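Local coordinates for superoxide dismutase [Fe] (Aquifex pyrophilus, PDB 1COJ), which destroys superoxide radicals by converting them into hydrogen peroxide and molecular oxygen at one iron ion in each subunit of a homotetramer, at residues V78-L83 against L159-T164; A121-R126 against P179-F184; A129-D134 against L140-L145. All blocks are in the same frame, centred on the assembly; numbering follows the deposited sequence.

Contact 1: residues V78-L83 against L159-T164; sequences VVLHEL and LIVIDT. With FE (Fe (III) ion), chain B.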
loop_
_atom_site.group_PDB
_atom_site.type_symbol
_atom_site.label_atom_id
_atom_site.label_comp_id
_atom_site.label_asym_id
_atom_site.label_seq_id
_atom_site.Cartn_x
_atom_site.Cartn_y
_atom_site.Cartn_z
ATOM N N VAL A 78 -2.485 -7.897 16.588
ATOM C CA VAL A 78 -2.648 -8.730 17.780
ATOM C C VAL A 78 -1.904 -10.070 17.636
ATOM O O VAL A 78 -0.992 -10.378 18.411
ATOM C CB VAL A 78 -4.156 -9.024 18.066
ATOM C CG1 VAL A 78 -4.312 -10.017 19.217
ATOM C CG2 VAL A 78 -4.905 -7.736 18.379
ATOM N N VAL A 79 -2.288 -10.842 16.623
ATOM C CA VAL A 79 -1.720 -12.159 16.369
ATOM C C VAL A 79 -0.198 -12.187 16.252
ATOM O O VAL A 79 0.463 -12.986 16.922
ATOM C CB VAL A 79 -2.352 -12.798 15.105
ATOM C CG1 VAL A 79 -1.631 -14.086 14.746
ATOM C CG2 VAL A 79 -3.831 -13.087 15.346
ATOM N N LEU A 80 0.353 -11.321 15.409
ATOM C CA LEU A 80 1.797 -11.266 15.203
ATOM C C LEU A 80 2.543 -10.932 16.491
ATOM O O LEU A 80 3.591 -11.515 16.768
ATOM C CB LEU A 80 2.137 -10.279 14.083
ATOM C CG LEU A 80 2.243 -10.825 12.647
ATOM C CD1 LEU A 80 1.422 -12.080 12.429
ATOM C CD2 LEU A 80 1.855 -9.738 11.660
ATOM N N HIS A 81 1.995 -10.019 17.291
ATOM C CA HIS A 81 2.635 -9.665 18.553
ATOM C C HIS A 81 2.596 -10.821 19.545
ATOM O O HIS A 81 3.576 -11.068 20.250
ATOM C CB HIS A 81 2.022 -8.402 19.160
ATOM C CG HIS A 81 2.565 -7.136 18.570
ATOM N ND1 HIS A 81 1.987 -6.471 17.513
ATOM C CD2 HIS A 81 3.704 -6.457 18.851
ATOM C CE1 HIS A 81 2.771 -5.445 17.184
ATOM N NE2 HIS A 81 3.826 -5.394 17.967
ATOM N N GLU A 82 1.491 -11.560 19.568
ATOM C CA GLU A 82 1.383 -12.695 20.475
ATOM C C GLU A 82 2.378 -13.790 20.105
ATOM O O GLU A 82 2.947 -14.442 20.983
ATOM C CB GLU A 82 -0.045 -13.230 20.505
ATOM C CG GLU A 82 -1.004 -12.246 21.135
ATOM C CD GLU A 82 -2.404 -12.790 21.314
ATOM O OE1 GLU A 82 -3.194 -12.122 22.007
ATOM O OE2 GLU A 82 -2.725 -13.867 20.766
ATOM N N LEU A 83 2.605 -13.970 18.808
ATOM C CA LEU A 83 3.558 -14.967 18.325
ATOM C C LEU A 83 4.990 -14.518 18.624
ATOM O O LEU A 83 5.873 -15.332 18.897
ATOM C CB LEU A 83 3.379 -15.179 16.818
ATOM C CG LEU A 83 2.091 -15.866 16.352
ATOM C CD1 LEU A 83 1.924 -15.700 14.854
ATOM C CD2 LEU A 83 2.125 -17.340 16.724
ATOM N N LEU A 159 6.190 -19.683 12.122
ATOM C CA LEU A 159 7.010 -20.425 13.070
ATOM C C LEU A 159 7.852 -19.417 13.833
ATOM O O LEU A 159 7.862 -19.416 15.062
ATOM C CB LEU A 159 7.913 -21.433 12.354
ATOM C CG LEU A 159 7.234 -22.486 11.470
ATOM C CD1 LEU A 159 8.279 -23.434 10.916
ATOM C CD2 LEU A 159 6.175 -23.256 12.251
ATOM N N ILE A 160 8.570 -18.567 13.102
ATOM C CA ILE A 160 9.405 -17.533 13.716
ATOM C C ILE A 160 8.936 -16.180 13.186
ATOM O O ILE A 160 8.825 -15.988 11.970
ATOM C CB ILE A 160 10.910 -17.720 13.387
ATOM C CG1 ILE A 160 11.428 -19.030 13.986
ATOM C CG2 ILE A 160 11.719 -16.523 13.901
ATOM C CD1 ILE A 160 12.900 -19.312 13.688
ATOM N N VAL A 161 8.658 -15.251 14.099
ATOM C CA VAL A 161 8.174 -13.922 13.735
ATOM C C VAL A 161 9.048 -12.823 14.345
ATOM O O VAL A 161 9.200 -12.748 15.565
ATOM C CB VAL A 161 6.709 -13.729 14.208
ATOM C CG1 VAL A 161 6.208 -12.356 13.843
ATOM C CG2 VAL A 161 5.812 -14.789 13.590
ATOM N N ILE A 162 9.624 -11.980 13.495
ATOM C CA ILE A 162 10.474 -10.888 13.956
ATOM C C ILE A 162 9.823 -9.547 13.637
ATOM O O ILE A 162 9.508 -9.255 12.481
ATOM C CB ILE A 162 11.875 -10.907 13.288
ATOM C CG1 ILE A 162 12.506 -12.297 13.393
ATOM C CG2 ILE A 162 12.786 -9.870 13.952
ATOM C CD1 ILE A 162 13.880 -12.402 12.739
ATOM N N ASP A 163 9.606 -8.747 14.674
ATOM C CA ASP A 163 9.013 -7.426 14.532
ATOM C C ASP A 163 10.109 -6.448 14.106
ATOM O O ASP A 163 11.117 -6.316 14.800
ATOM C CB ASP A 163 8.429 -6.972 15.876
ATOM C CG ASP A 163 7.567 -5.729 15.756
ATOM O OD1 ASP A 163 7.454 -5.169 14.646
ATOM O OD2 ASP A 163 6.964 -5.326 16.769
ATOM N N THR A 164 9.926 -5.774 12.972
ATOM C CA THR A 164 10.921 -4.810 12.520
ATOM C C THR A 164 10.402 -3.377 12.588
ATOM O O THR A 164 11.033 -2.456 12.079
ATOM C CB THR A 164 11.476 -5.133 11.102
ATOM O OG1 THR A 164 10.426 -5.064 10.133
ATOM C CG2 THR A 164 12.099 -6.518 11.072
HETATM FE FE FE B . 5.495 -4.168 17.325
HETATM O O HOH W 1 4.912 -4.068 15.414
#
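His81 lies opposite Asp163 in backbone position, and Leu83 opposite Val161, where helix 78-83 runs across strand 160-163 at 107° between their chain directions, the axes approaching to 8.3 Å. No direct hydrogen bond joins the two segments; the polar link is the iron. Its bond to His81 NE2 measures 2.2 Å and that to Asp163 OD2 1.9 Å, and the two donors subtend 109° at the metal. NE2 and OD2 lie 3.4 Å apart as co-ligands, with the imidazole and carboxylate planes turned 85° to each other. The CB of His81 points away from the strand, but the ring still brings NE2 to the iron, and ND1 is tied to Gly77 O, which fixes its rotation. On the opposing strand Asp163 holds CG anti to its backbone N, carrying OD2 to the iron. Its other oxygen, OD1, accepts a hydrogen bond from Tyr165 N and a weak one from the iron-bound water, which joins the metal roughly perpendicular to the two protein bonds. Two residues earlier in the strand the contact is apolar. Val161 CG2 lies against Leu83 CB at 4.1 Å, while its CG1 meets the backbone of the helix, 4.0 Å from Leu80 O. Trp128 packs against both Leu80 and Val161. His27 and His167 supply the remaining protein ligands. The angles fit the trigonal bipyramid of iron/manganese superoxide dismutases, with His81 and Asp163 equatorial and the water axial; His81 comes from the alpha-hairpin domain and Asp163 from the C-terminal domain, so the metal is held between the two.

Contact 2: residues A121-R126 against P179-F184; sequences AAMAFR and PYIDAF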
loop_
_atom_site.group_PDB
_atom_site.type_symbol
_atom_site.label_atom_id
_atom_site.label_comp_id
_atom_site.label_asym_id
_atom_site.label_seq_id
_atom_site.Cartn_x
_atom_site.Cartn_y
_atom_site.Cartn_z
ATOM N N ALA A 121 15.840 -10.651 5.476
ATOM C CA ALA A 121 14.438 -10.250 5.380
ATOM C C ALA A 121 14.114 -9.215 6.451
ATOM O O ALA A 121 13.390 -8.254 6.194
ATOM C CB ALA A 121 13.516 -11.466 5.510
ATOM N N ALA A 122 14.678 -9.396 7.645
ATOM C CA ALA A 122 14.454 -8.466 8.748
ATOM C C ALA A 122 15.043 -7.090 8.436
ATOM O O ALA A 122 14.523 -6.065 8.878
ATOM C CB ALA A 122 15.047 -9.020 10.037
ATOM N N MET A 123 16.136 -7.073 7.682
ATOM C CA MET A 123 16.777 -5.820 7.300
ATOM C C MET A 123 16.100 -5.180 6.084
ATOM O O MET A 123 16.125 -3.963 5.925
ATOM C CB MET A 123 18.260 -6.049 6.987
ATOM C CG MET A 123 19.151 -6.257 8.212
ATOM S SD MET A 123 19.151 -4.836 9.331
ATOM C CE MET A 123 20.041 -3.650 8.392
ATOM N N ALA A 124 15.504 -6.011 5.233
ATOM C CA ALA A 124 14.851 -5.542 4.012
ATOM C C ALA A 124 13.401 -5.101 4.166
ATOM O O ALA A 124 12.893 -4.364 3.318
ATOM C CB ALA A 124 14.949 -6.618 2.924
ATOM N N PHE A 125 12.733 -5.548 5.228
ATOM C CA PHE A 125 11.334 -5.193 5.431
ATOM C C PHE A 125 10.992 -4.212 6.532
ATOM O O PHE A 125 11.608 -4.185 7.594
ATOM C CB PHE A 125 10.464 -6.443 5.461
ATOM C CG PHE A 125 10.331 -7.071 4.114
ATOM C CD1 PHE A 125 9.292 -6.705 3.259
ATOM C CD2 PHE A 125 11.308 -7.943 3.650
ATOM C CE1 PHE A 125 9.239 -7.195 1.959
ATOM C CE2 PHE A 125 11.269 -8.438 2.360
ATOM C CZ PHE A 125 10.233 -8.063 1.510
ATOM N N ARG A 126 9.986 -3.396 6.246
ATOM C CA ARG A 126 9.549 -2.330 7.129
ATOM C C ARG A 126 8.594 -2.701 8.254
ATOM O O ARG A 126 8.315 -1.865 9.116
ATOM C CB ARG A 126 8.955 -1.207 6.277
ATOM C CG ARG A 126 9.900 -0.767 5.163
ATOM C CD ARG A 126 9.225 0.087 4.097
ATOM N NE ARG A 126 10.151 0.346 2.994
ATOM C CZ ARG A 126 9.818 0.901 1.831
ATOM N NH1 ARG A 126 8.568 1.270 1.588
ATOM N NH2 ARG A 126 10.744 1.076 0.899
ATOM N N PRO A 179 21.979 -5.053 15.591
ATOM C CA PRO A 179 22.206 -5.592 16.933
ATOM C C PRO A 179 20.916 -6.097 17.580
ATOM O O PRO A 179 20.952 -7.011 18.402
ATOM C CB PRO A 179 22.813 -4.408 17.689
ATOM C CG PRO A 179 22.290 -3.216 16.955
ATOM C CD PRO A 179 22.392 -3.638 15.523
ATOM N N TYR A 180 19.784 -5.517 17.196
ATOM C CA TYR A 180 18.493 -5.936 17.729
ATOM C C TYR A 180 18.150 -7.329 17.204
ATOM O O TYR A 180 17.668 -8.184 17.952
ATOM C CB TYR A 180 17.405 -4.923 17.349
ATOM C CG TYR A 180 16.003 -5.490 17.308
ATOM C CD1 TYR A 180 15.359 -5.919 18.472
ATOM C CD2 TYR A 180 15.317 -5.603 16.095
ATOM C CE1 TYR A 180 14.061 -6.448 18.427
ATOM C CE2 TYR A 180 14.022 -6.130 16.038
ATOM C CZ TYR A 180 13.401 -6.550 17.204
ATOM O OH TYR A 180 12.127 -7.070 17.143
ATOM N N ILE A 181 18.414 -7.559 15.919
ATOM C CA ILE A 181 18.134 -8.854 15.309
ATOM C C ILE A 181 18.973 -9.938 15.990
ATOM O O ILE A 181 18.475 -11.027 16.279
ATOM C CB ILE A 181 18.410 -8.835 13.789
ATOM C CG1 ILE A 181 17.530 -7.776 13.115
ATOM C CG2 ILE A 181 18.126 -10.204 13.186
ATOM C CD1 ILE A 181 17.904 -7.479 11.671
ATOM N N ASP A 182 20.235 -9.627 16.280
ATOM C CA ASP A 182 21.110 -10.581 16.956
ATOM C C ASP A 182 20.554 -10.891 18.344
ATOM O O ASP A 182 20.512 -12.052 18.756
ATOM C CB ASP A 182 22.535 -10.028 17.087
ATOM C CG ASP A 182 23.254 -9.929 15.752
ATOM O OD1 ASP A 182 22.951 -10.731 14.846
ATOM O OD2 ASP A 182 24.131 -9.049 15.611
ATOM N N ALA A 183 20.111 -9.855 19.051
ATOM C CA ALA A 183 19.553 -10.021 20.389
ATOM C C ALA A 183 18.305 -10.901 20.342
ATOM O O ALA A 183 18.116 -11.755 21.204
ATOM C CB ALA A 183 19.235 -8.664 21.007
ATOM N N PHE A 184 17.481 -10.723 19.311
ATOM C CA PHE A 184 16.269 -11.525 19.157
ATOM C C PHE A 184 16.633 -13.012 19.091
ATOM O O PHE A 184 16.027 -13.846 19.772
ATOM C CB PHE A 184 15.492 -11.115 17.895
ATOM C CG PHE A 184 14.297 -11.986 17.617
ATOM C CD1 PHE A 184 13.056 -11.680 18.165
ATOM C CD2 PHE A 184 14.417 -13.127 16.826
ATOM C CE1 PHE A 184 11.953 -12.505 17.935
ATOM C CE2 PHE A 184 13.324 -13.954 16.592
ATOM C CZ PHE A 184 12.090 -13.640 17.147
#
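Ile181 turns CG1 anti to its carbonyl carbon and then runs nearly straight on (chi2 169°), which puts CD1 at the far end of the branch, projecting from helix 179-184 to meet Ala122 and Met123. Met123 begins alike but then bends twice, at chi2 (-61°) and chi3, curling its chain so that the sulfur and CG, not the terminal methyl, are presented to the isoleucine. The evidence lies in the distances. Ile181 CD1 is 3.6 Å from Ala122 CB and 3.7 Å from Met123 SD, whereas Met123 CE stays 5.5 Å from the same CD1. Ala122 CB and Met123 SD subtend 106° at Ile181 CD1, so they border two different sides of one methyl group. Ile181 CG1 adds a second touch on Ala122 CB at 4.1 Å, with Met123 CG reaching CD1 at 3.9 Å. The interaction is wholly apolar: no hydrogen bond crosses, and the summed buried surface is only 110 Å². The CA atoms of Ala122 and Ile181 are 7.5 Å apart, consistent with the small size of the alanine. Helix 121-124 is ending here: Phe125 N still bonds to Ala121 O at 2.9 Å, but Phe125 itself leaves helical backbone angles. Around this seam, Asp182 forms a salt bridge with Lys119, and Arg177 donates to Ala122 O, giving the two helices polar ties beside the apolar contact. Both belong to the C-terminal domain of the iron/manganese superoxide dismutases, and this is helix-helix packing away from the metal. Thus the end of helix 111-124 meets helix 177-186, while Ala122 also touches Ala129 of strand 128-134 and Phe184 packs on Ile160 and Ile162 of strand 157-163.

Contact 3: residues A129-D134 against L140-L145; sequences AILGLD and LVVNGL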
loop_
_atom_site.group_PDB
_atom_site.type_symbol
_atom_site.label_atom_id
_atom_site.label_comp_id
_atom_site.label_asym_id
_atom_site.label_seq_id
_atom_site.Cartn_x
_atom_site.Cartn_y
_atom_site.Cartn_z
ATOM N N ALA A 129 9.394 -9.949 9.603
ATOM C CA ALA A 129 10.127 -10.956 8.846
ATOM C C ALA A 129 9.611 -12.258 9.452
ATOM O O ALA A 129 9.687 -12.456 10.670
ATOM C CB ALA A 129 11.625 -10.819 9.053
ATOM N N ILE A 130 9.029 -13.116 8.620
ATOM C CA ILE A 130 8.458 -14.369 9.094
ATOM C C ILE A 130 8.988 -15.627 8.415
ATOM O O ILE A 130 9.200 -15.642 7.202
ATOM C CB ILE A 130 6.915 -14.359 8.907
ATOM C CG1 ILE A 130 6.292 -13.196 9.681
ATOM C CG2 ILE A 130 6.305 -15.673 9.382
ATOM C CD1 ILE A 130 4.796 -13.034 9.472
ATOM N N LEU A 131 9.273 -16.652 9.216
ATOM C CA LEU A 131 9.684 -17.951 8.690
ATOM C C LEU A 131 8.457 -18.801 8.968
ATOM O O LEU A 131 8.033 -18.915 10.123
ATOM C CB LEU A 131 10.880 -18.550 9.444
ATOM C CG LEU A 131 11.187 -20.005 9.037
ATOM C CD1 LEU A 131 11.693 -20.069 7.598
ATOM C CD2 LEU A 131 12.207 -20.629 9.971
ATOM N N GLY A 132 7.860 -19.368 7.929
ATOM C CA GLY A 132 6.684 -20.185 8.144
ATOM C C GLY A 132 6.518 -21.276 7.114
ATOM O O GLY A 132 7.333 -21.412 6.200
ATOM N N LEU A 133 5.480 -22.085 7.288
ATOM C CA LEU A 133 5.189 -23.166 6.360
ATOM C C LEU A 133 4.087 -22.736 5.394
ATOM O O LEU A 133 2.988 -22.352 5.807
ATOM C CB LEU A 133 4.744 -24.427 7.109
ATOM C CG LEU A 133 4.456 -25.660 6.238
ATOM C CD1 LEU A 133 5.762 -26.265 5.737
ATOM C CD2 LEU A 133 3.681 -26.685 7.039
ATOM N N ASP A 134 4.407 -22.769 4.109
ATOM C CA ASP A 134 3.464 -22.415 3.059
ATOM C C ASP A 134 2.612 -23.667 2.820
ATOM O O ASP A 134 3.101 -24.661 2.278
ATOM C CB ASP A 134 4.249 -22.023 1.802
ATOM C CG ASP A 134 3.382 -21.942 0.550
ATOM O OD1 ASP A 134 3.928 -22.167 -0.546
ATOM O OD2 ASP A 134 2.172 -21.654 0.649
ATOM N N LEU A 140 9.044 -24.503 3.673
ATOM C CA LEU A 140 9.296 -23.410 4.598
ATOM C C LEU A 140 9.696 -22.241 3.712
ATOM O O LEU A 140 10.439 -22.418 2.737
ATOM C CB LEU A 140 10.443 -23.741 5.560
ATOM C CG LEU A 140 10.179 -24.825 6.607
ATOM C CD1 LEU A 140 11.431 -25.067 7.427
ATOM C CD2 LEU A 140 9.024 -24.425 7.510
ATOM N N VAL A 141 9.166 -21.063 4.015
ATOM C CA VAL A 141 9.464 -19.860 3.249
ATOM C C VAL A 141 9.639 -18.657 4.169
ATOM O O VAL A 141 9.129 -18.635 5.292
ATOM C CB VAL A 141 8.342 -19.523 2.223
ATOM C CG1 VAL A 141 8.136 -20.674 1.245
ATOM C CG2 VAL A 141 7.043 -19.198 2.935
ATOM N N VAL A 142 10.408 -17.682 3.708
ATOM C CA VAL A 142 10.627 -16.468 4.468
ATOM C C VAL A 142 9.696 -15.443 3.832
ATOM O O VAL A 142 9.758 -15.203 2.628
ATOM C CB VAL A 142 12.085 -15.997 4.378
ATOM C CG1 VAL A 142 12.239 -14.665 5.079
ATOM C CG2 VAL A 142 13.004 -17.028 5.007
ATOM N N ASN A 143 8.803 -14.882 4.636
ATOM C CA ASN A 143 7.825 -13.903 4.179
ATOM C C ASN A 143 8.070 -12.562 4.880
ATOM O O ASN A 143 7.995 -12.469 6.106
ATOM C CB ASN A 143 6.418 -14.434 4.504
ATOM C CG ASN A 143 5.285 -13.506 4.055
ATOM O OD1 ASN A 143 4.160 -13.637 4.540
ATOM N ND2 ASN A 143 5.551 -12.610 3.103
ATOM N N GLY A 144 8.421 -11.540 4.112
ATOM C CA GLY A 144 8.645 -10.229 4.693
ATOM C C GLY A 144 7.396 -9.381 4.531
ATOM O O GLY A 144 6.734 -9.441 3.491
ATOM N N LEU A 145 7.065 -8.593 5.547
ATOM C CA LEU A 145 5.886 -7.736 5.504
ATOM C C LEU A 145 6.302 -6.285 5.721
ATOM O O LEU A 145 7.225 -6.007 6.495
ATOM C CB LEU A 145 4.893 -8.114 6.610
ATOM C CG LEU A 145 4.553 -9.569 6.939
ATOM C CD1 LEU A 145 3.430 -9.586 7.959
ATOM C CD2 LEU A 145 4.141 -10.331 5.714
#
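Ile130 and Asn143 form a hydrogen-bonded pair whose two bonds are short but differently shaped. Asn143 N reaches Ile130 O at 2.7 Å, with an N-H...O angle of 166° and the donor in the carbonyl plane. The return bond, Ile130 N to Asn143 O at 2.8 Å, is more bent, at 151°, and its donor is tilted out of the plane of the acceptor carbonyl. Two residues along, Gly132 and Val141 repeat the exchange in a straighter form: Gly132 N to Val141 O spans 3.0 Å and Val141 N to Gly132 O 2.9 Å, both donors lying nearly on the line of the C=O bond. Between and beyond these pairs the alpha hydrogens point inward, and Ile130 O receives a CA-H...O contact from Val142 CA at 3.2 Å. This alternation marks a regular antiparallel beta hairpin, formed by strands 128-134 and 139-145, the former being the central strand of the three-stranded sheet in the C-terminal domain. The strand directions differ by 151°, so the pair is noticeably twisted.

On the face bearing Leu131, Leu133, Leu140 and Val142, branched ends close over the backbone. Leu133 CD1 meets Leu140 CD2 at 4.1 Å, and Leu131 CD1 lies between Leu140 CB and Val142 CG2. Helix 111-124 packs on this side through Ala121 and Cys114, as does helix 190-207 against Leu133. The other face carries Ile130 and Val141. Ile130 CD1 reaches across to Leu145 CD1 on the partner strand at 4.0 Å, the two side chains crossing at an angle, and Val141 CG2 rests on Asp134 CB at 4.1 Å. The amide of Asn143, on the same face, is held by Leu153 N and Tyr151 O, and its side chain packs on Thr72 of a neighbouring subunit.

Overall arrangement
Strand 157-163 of contact 1 and strand 128-134 of contact 3 are sheet neighbours: Ile162 N lies 2.9 Å from Ala129 O, a probable hydrogen bond, and the two contact centres are about 11 Å apart. Contact 2, its centre about 13 Å from that of contact 1, reaches the iron-bearing strand through Tyr180 OH, 2.7 Å from Asp163 O, and Phe125 O, 2.9 Å from Thr164 OG1. Contacts 2 and 3 meet by packing, Ala121 CB lying 3.5 Å from Val142 CG1. Only contact 1 holds metal ligands; the side chains of Ala122 and Leu145 remain about 13 and 11 Å from an iron, outside the first shell.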